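Local coordinates for protein putative transcriptional regulator, IclR family (PDB 3OBF) that probably acts as a DNA-binding transcription factor of the IclR family, this piece being its C-terminal, GAF-like domain, at residues R14-R19 and A161-K166. Residues are numbered along the deposited sequence; the frame is centred on the assembly and turned at random.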
loop_
_atom_site.group_PDB
_atom_site.type_symbol
_atom_site.label_atom_id
_atom_site.label_comp_id
_atom_site.label_asym_id
_atom_site.label_seq_id
_atom_site.Cartn_x
_atom_site.Cartn_y
_atom_site.Cartn_z
ATOM N N ARG A 14 15.367 -2.250 -1.745
ATOM C CA ARG A 14 16.481 -1.762 -2.576
ATOM C C ARG A 14 16.454 -2.494 -3.936
ATOM O O ARG A 14 16.520 -1.868 -4.980
ATOM C CB ARG A 14 17.845 -1.910 -1.858
ATOM C CG ARG A 14 19.048 -1.353 -2.675
ATOM C CD ARG A 14 20.411 -1.796 -2.100
ATOM N NE ARG A 14 20.287 -3.029 -1.298
ATOM C CZ ARG A 14 21.243 -3.535 -0.523
ATOM N NH1 ARG A 14 22.430 -2.939 -0.433
ATOM N NH2 ARG A 14 21.014 -4.647 0.157
ATOM N N GLU A 15 16.303 -3.815 -3.884
ATOM C CA GLU A 15 16.181 -4.661 -5.050
ATOM C C GLU A 15 14.962 -4.254 -5.898
ATOM O O GLU A 15 15.020 -4.259 -7.133
ATOM C CB GLU A 15 16.096 -6.124 -4.572
ATOM C CG GLU A 15 15.943 -7.274 -5.634
ATOM C CD GLU A 15 15.634 -8.670 -4.958
ATOM O OE1 GLU A 15 14.794 -8.738 -3.993
ATOM O OE2 GLU A 15 16.226 -9.704 -5.390
ATOM N N LEU A 16 13.850 -3.921 -5.244
ATOM C CA LEU A 16 12.647 -3.602 -5.969
ATOM C C LEU A 16 12.771 -2.290 -6.769
ATOM O O LEU A 16 12.272 -2.179 -7.904
ATOM C CB LEU A 16 11.466 -3.535 -5.008
ATOM C CG LEU A 16 10.082 -3.171 -5.566
ATOM C CD1 LEU A 16 9.652 -4.242 -6.574
ATOM C CD2 LEU A 16 8.995 -2.979 -4.404
ATOM N N THR A 17 13.409 -1.291 -6.158
ATOM C CA THR A 17 13.662 -0.024 -6.808
ATOM C C THR A 17 14.669 -0.145 -7.969
ATOM O O THR A 17 14.515 0.523 -8.990
ATOM C CB THR A 17 14.045 1.056 -5.774
ATOM O OG1 THR A 17 12.869 1.433 -5.075
ATOM C CG2 THR A 17 14.630 2.320 -6.443
ATOM N N GLU A 18 15.671 -1.006 -7.850
ATOM C CA GLU A 18 16.549 -1.217 -9.007
ATOM C C GLU A 18 15.861 -1.922 -10.186
ATOM O O GLU A 18 16.246 -1.694 -11.326
ATOM C CB GLU A 18 17.896 -1.884 -8.658
ATOM C CG GLU A 18 17.810 -3.011 -7.636
ATOM C CD GLU A 18 19.152 -3.388 -6.978
ATOM O OE1 GLU A 18 20.025 -2.493 -6.753
ATOM O OE2 GLU A 18 19.316 -4.604 -6.662
ATOM N N ARG A 19 14.835 -2.732 -9.908
ATOM C CA ARG A 19 14.089 -3.450 -10.951
ATOM C C ARG A 19 12.919 -2.614 -11.571
ATOM O O ARG A 19 12.489 -2.844 -12.703
ATOM C CB ARG A 19 13.539 -4.754 -10.366
ATOM C CG ARG A 19 14.608 -5.719 -9.809
ATOM C CD ARG A 19 15.648 -5.914 -10.853
ATOM N NE ARG A 19 16.542 -7.042 -10.620
ATOM C CZ ARG A 19 17.109 -7.752 -11.595
ATOM N NH1 ARG A 19 17.923 -8.767 -11.299
ATOM N NH2 ARG A 19 16.850 -7.469 -12.868
ATOM N N ALA A 161 3.680 -7.164 -5.223
ATOM C CA ALA A 161 3.172 -8.330 -4.553
ATOM C C ALA A 161 4.317 -9.339 -4.356
ATOM O O ALA A 161 4.404 -9.980 -3.288
ATOM C CB ALA A 161 2.052 -8.940 -5.370
ATOM N N ALA A 162 5.195 -9.459 -5.358
ATOM C CA ALA A 162 6.326 -10.379 -5.239
ATOM C C ALA A 162 7.257 -9.941 -4.129
ATOM O O ALA A 162 7.674 -10.766 -3.337
ATOM C CB ALA A 162 7.091 -10.541 -6.585
ATOM N N ALA A 163 7.545 -8.637 -4.039
ATOM C CA ALA A 163 8.387 -8.088 -2.979
ATOM C C ALA A 163 7.750 -8.266 -1.599
ATOM O O ALA A 163 8.433 -8.691 -0.647
ATOM C CB ALA A 163 8.704 -6.600 -3.236
ATOM N N ALA A 164 6.452 -7.978 -1.482
ATOM C CA ALA A 164 5.778 -8.201 -0.181
ATOM C C ALA A 164 5.813 -9.673 0.264
ATOM O O ALA A 164 5.963 -9.954 1.457
ATOM C CB ALA A 164 4.350 -7.661 -0.164
ATOM N N ALA A 165 5.704 -10.598 -0.700
ATOM C CA ALA A 165 5.760 -12.025 -0.408
ATOM C C ALA A 165 7.156 -12.402 0.083
ATOM O O ALA A 165 7.306 -13.318 0.883
ATOM C CB ALA A 165 5.390 -12.870 -1.644
ATOM N N LYS A 166 8.179 -11.719 -0.433
ATOM C CA LYS A 166 9.556 -11.985 0.004
ATOM C C LYS A 166 9.762 -11.515 1.461
ATOM O O LYS A 166 10.433 -12.168 2.240
ATOM C CB LYS A 166 10.565 -11.234 -0.881
ATOM C CG LYS A 166 11.114 -11.979 -2.058
ATOM C CD LYS A 166 12.502 -11.473 -2.423
ATOM C CE LYS A 166 13.406 -12.654 -2.890
ATOM N NZ LYS A 166 13.396 -12.944 -4.370
#
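The carboxylate of E15 reaches across to K166: E15 on helix 3-20 and K166 on helix 150-170, the first and last helices of this IclR C-terminal domain, a GAF-like fold built on an antiparallel sheet, bring their side chains together without a bond. The opposite charges stop short of a salt bridge: E15 OE2 lies 4.4 Å from K166 NZ. What touches is the lysine's aliphatic part, with K166 CD 3.9 Å from E15 OE1. The glutamate comes out extended, CG anti to the backbone N (chi1 179°), whereas the lysine chain bends at chi3 and chi4 and meets it at about a right angle. At this separation the attraction is probably modest, on the more open side of the contact.

Underneath, the joint is apolar and buried. L16 points at A163; L16 CA and A163 CA, 6.9 Å apart, are the closest such pair between 14-19 and 161-166. The leucine's branched end meets the A163 methyl. L16 also rests on V139 and I141 of strand 135-144, and A164, whose CB points away from 14-19, packs on V139 and on S126 and V128 of strand 121-129. Both helices therefore lie against the same sheet and share V139 beneath them. Of the two leucine methyls, CD2 sits 3.8 Å from A163 CB, while CD1 stands slightly farther from that CB, at 4.2 Å.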